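Local atomic coordinates of hypothetical membrane protein (Corynebacterium glutamicum, PDB entry 6JSA), a protein that binds heme through its C-terminal HtaA domain, the part crystallised here, and probably passes it on within the corynebacterial heme-uptake machinery. Residues N28-L33 with H68-G73. Numbering follows the deposited sequence. Where two conformers were deposited one is given.
Sequences NGSWTL and HFTGHG. With HEM (protoporphyrin IX containing Fe), chain B.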
loop_
_atom_site.group_PDB
_atom_site.type_symbol
_atom_site.label_atom_id
_atom_site.label_comp_id
_atom_site.label_asym_id
_atom_site.label_seq_id
_atom_site.Cartn_x
_atom_site.Cartn_y
_atom_site.Cartn_z
ATOM N N ASN A 28 -17.174 13.215 5.647
ATOM C CA ASN A 28 -17.947 12.621 6.744
ATOM C C ASN A 28 -17.919 11.099 6.666
ATOM O O ASN A 28 -18.946 10.422 6.767
ATOM C CB ASN A 28 -19.375 13.164 6.795
ATOM C CG ASN A 28 -19.408 14.664 6.939
ATOM O OD1 ASN A 28 -19.759 15.383 6.000
ATOM N ND2 ASN A 28 -19.016 15.151 8.110
ATOM N N GLY A 29 -16.717 10.570 6.457
ATOM C CA GLY A 29 -16.526 9.160 6.202
ATOM C C GLY A 29 -15.755 8.444 7.287
ATOM O O GLY A 29 -15.598 8.938 8.409
ATOM N N SER A 30 -15.258 7.268 6.943
ATOM C CA SER A 30 -14.546 6.408 7.878
ATOM C C SER A 30 -13.859 5.325 7.059
ATOM O O SER A 30 -13.919 5.315 5.827
ATOM C CB SER A 30 -15.518 5.788 8.879
ATOM O OG SER A 30 -16.480 5.011 8.191
ATOM N N TRP A 31 -13.206 4.407 7.751
ATOM C CA TRP A 31 -12.704 3.207 7.106
ATOM C C TRP A 31 -12.934 2.029 8.030
ATOM O O TRP A 31 -13.105 2.188 9.243
ATOM C CB TRP A 31 -11.224 3.300 6.740
ATOM C CG TRP A 31 -10.308 3.554 7.891
ATOM C CD1 TRP A 31 -9.932 2.660 8.857
ATOM C CD2 TRP A 31 -9.610 4.771 8.177
ATOM N NE1 TRP A 31 -9.061 3.254 9.731
ATOM C CE2 TRP A 31 -8.845 4.550 9.339
ATOM C CE3 TRP A 31 -9.572 6.035 7.568
ATOM C CZ2 TRP A 31 -8.041 5.536 9.902
ATOM C CZ3 TRP A 31 -8.769 7.014 8.126
ATOM C CH2 TRP A 31 -8.012 6.758 9.280
ATOM N N THR A 32 -12.975 0.846 7.436
ATOM C CA THR A 32 -12.947 -0.390 8.196
ATOM C C THR A 32 -11.787 -1.246 7.710
ATOM O O THR A 32 -11.318 -1.119 6.573
ATOM C CB THR A 32 -14.276 -1.162 8.131
ATOM O OG1 THR A 32 -14.500 -1.627 6.796
ATOM C CG2 THR A 32 -15.435 -0.278 8.581
ATOM N N LEU A 33 -11.328 -2.111 8.608
ATOM C CA LEU A 33 -10.121 -2.903 8.433
ATOM C C LEU A 33 -10.452 -4.368 8.618
ATOM O O LEU A 33 -11.203 -4.739 9.527
ATOM C CB LEU A 33 -9.076 -2.509 9.475
ATOM C CG LEU A 33 -8.685 -1.031 9.442
ATOM C CD1 LEU A 33 -7.643 -0.728 10.511
ATOM C CD2 LEU A 33 -8.178 -0.609 8.052
ATOM N N HIS A 68 -11.102 -0.532 3.776
ATOM C CA HIS A 68 -12.314 -0.128 3.067
ATOM C C HIS A 68 -12.664 1.295 3.495
ATOM O O HIS A 68 -13.170 1.512 4.602
ATOM C CB HIS A 68 -13.451 -1.095 3.372
ATOM C CG HIS A 68 -14.631 -0.946 2.464
ATOM N ND1 HIS A 68 -15.698 -1.816 2.485
ATOM C CD2 HIS A 68 -14.912 -0.030 1.505
ATOM C CE1 HIS A 68 -16.585 -1.443 1.580
ATOM N NE2 HIS A 68 -16.132 -0.362 0.972
ATOM N N PHE A 69 -12.388 2.267 2.622
ATOM C CA PHE A 69 -12.728 3.667 2.871
ATOM C C PHE A 69 -14.130 3.951 2.351
ATOM O O PHE A 69 -14.502 3.496 1.268
ATOM C CB PHE A 69 -11.769 4.588 2.116
ATOM C CG PHE A 69 -10.330 4.501 2.553
ATOM C CD1 PHE A 69 -9.892 5.157 3.693
ATOM C CD2 PHE A 69 -9.403 3.801 1.788
ATOM C CE1 PHE A 69 -8.568 5.111 4.074
ATOM C CE2 PHE A 69 -8.075 3.746 2.170
ATOM C CZ PHE A 69 -7.657 4.401 3.311
ATOM N N THR A 70 -14.896 4.736 3.109
ATOM C CA THR A 70 -16.203 5.200 2.651
ATOM C C THR A 70 -16.371 6.672 2.994
ATOM O O THR A 70 -15.731 7.197 3.907
ATOM C CB THR A 70 -17.349 4.398 3.275
ATOM O OG1 THR A 70 -17.266 4.482 4.699
ATOM C CG2 THR A 70 -17.296 2.944 2.838
ATOM N N GLY A 71 -17.247 7.332 2.244
ATOM C CA GLY A 71 -17.524 8.742 2.464
ATOM C C GLY A 71 -18.655 9.187 1.566
ATOM O O GLY A 71 -19.095 8.453 0.674
ATOM N N HIS A 72 -19.124 10.410 1.812
ATOM C CA HIS A 72 -20.154 11.030 0.977
ATOM C C HIS A 72 -21.380 10.129 0.824
ATOM O O HIS A 72 -21.867 9.880 -0.283
ATOM C CB HIS A 72 -19.585 11.431 -0.382
ATOM C CG HIS A 72 -18.498 12.454 -0.298
ATOM N ND1 HIS A 72 -18.751 13.791 -0.070
ATOM C CD2 HIS A 72 -17.153 12.336 -0.400
ATOM C CE1 HIS A 72 -17.608 14.454 -0.053
ATOM N NE2 HIS A 72 -16.624 13.594 -0.247
ATOM N N GLY A 73 -21.862 9.607 1.949
ATOM C CA GLY A 73 -23.049 8.766 1.921
ATOM C C GLY A 73 -22.903 7.512 1.088
ATOM O O GLY A 73 -23.903 6.997 0.575
HETATM C CHA HEM B . -10.987 15.983 -1.799
HETATM C CHB HEM B . -15.683 16.693 -2.702
HETATM C CHC HEM B . -16.133 12.042 -3.962
HETATM C CHD HEM B . -11.370 11.435 -3.433
HETATM C C1A HEM B . -12.226 16.571 -1.900
HETATM C C2A HEM B . -12.547 17.933 -1.521
HETATM C C3A HEM B . -13.843 18.140 -1.765
HETATM C C4A HEM B . -14.376 16.911 -2.328
HETATM C CMA HEM B . -14.651 19.438 -1.510
HETATM C CAA HEM B . -11.545 18.907 -0.884
HETATM C CBA HEM B . -11.445 18.479 0.585
HETATM C CGA HEM B . -10.422 19.287 1.340
HETATM O O1A HEM B . -9.528 19.894 0.705
HETATM O O2A HEM B . -10.487 19.308 2.593
HETATM C C1B HEM B . -16.234 15.485 -3.064
HETATM C C2B HEM B . -17.642 15.209 -3.260
HETATM C C3B HEM B . -17.769 13.920 -3.616
HETATM C C4B HEM B . -16.436 13.350 -3.646
HETATM C CMB HEM B . -18.738 16.273 -3.082
HETATM C CAB HEM B . -19.029 13.084 -3.944
HETATM C CBB HEM B . -20.295 13.500 -3.825
HETATM C C1C HEM B . -14.878 11.473 -3.965
HETATM C C2C HEM B . -14.569 10.131 -4.414
HETATM C C3C HEM B . -13.258 9.941 -4.243
HETATM C C4C HEM B . -12.690 11.174 -3.717
HETATM C CMC HEM B . -15.594 9.107 -4.944
HETATM C CAC HEM B . -12.497 8.640 -4.589
HETATM C CBC HEM B . -11.547 8.160 -3.769
HETATM C C1D HEM B . -10.859 12.622 -2.969
HETATM C C2D HEM B . -9.465 12.875 -2.697
HETATM C C3D HEM B . -9.354 14.123 -2.246
HETATM C C4D HEM B . -10.679 14.704 -2.204
HETATM C CMD HEM B . -8.331 11.860 -2.912
HETATM C CAD HEM B . -8.054 14.828 -1.805
HETATM C CBD HEM B . -7.926 14.646 -0.286
HETATM C CGD HEM B . -6.617 15.224 0.186
HETATM O O1D HEM B . -6.548 16.453 0.440
HETATM O O2D HEM B . -5.635 14.451 0.312
HETATM N NA HEM B . -13.366 15.968 -2.392
HETATM N NB HEM B . -15.526 14.324 -3.296
HETATM N NC HEM B . -13.705 12.087 -3.550
HETATM N ND HEM B . -11.582 13.761 -2.659
HETATM FE FE HEM B . -13.604 13.942 -2.685
HETATM O O HOH W 1 -15.884 2.482 6.010
HETATM O O HOH W 2 -16.737 -2.932 5.373
#
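An antiparallel strand pair beside the heme pocket of this HtaA domain joins Ser30, Trp31 and Thr32 to Thr70, Phe69 and His68; the short axes run at 158°, 4.7 Å apart at closest. Two reciprocal backbone hydrogen-bond pairs, Ser30 with Thr70 and Thr32 with His68, bracket the non-hydrogen-bonded pair Trp31–Phe69. The straightest bond, Thr70 N to Ser30 O, is 2.9 Å long with 173° at the hydrogen. Trp31 and Phe69 lie side by side on one face and touch helix 16-23, where Phe18 meets the Phe69 ring edge-to-face. Trp31 CG sits between its backbone N and carbonyl carbon, and Trp31 CE3 meets the edge of the Phe69 ring, 3.8 Å from Phe69 CE1, the two ring planes at 78° in an oblique pair. On the reverse face one water bridges His68 O and Thr70 OG1, while another joins Thr32 OG1 to His68 ND1; His68 NE2 is hydrogen-bonded to Asp77. Beyond Gly71, His72 reaches the heme: its NE2 is hydrogen-bonded to OH of Tyr21, the axial iron ligand, a second-shell bond consistent with positioning that tyrosine oxygen. One imidazole face lies against a heme pyrrole, C3B standing 3.4 Å above the His72 ring centre, with His72 CE1 3.3 Å from heme C2B.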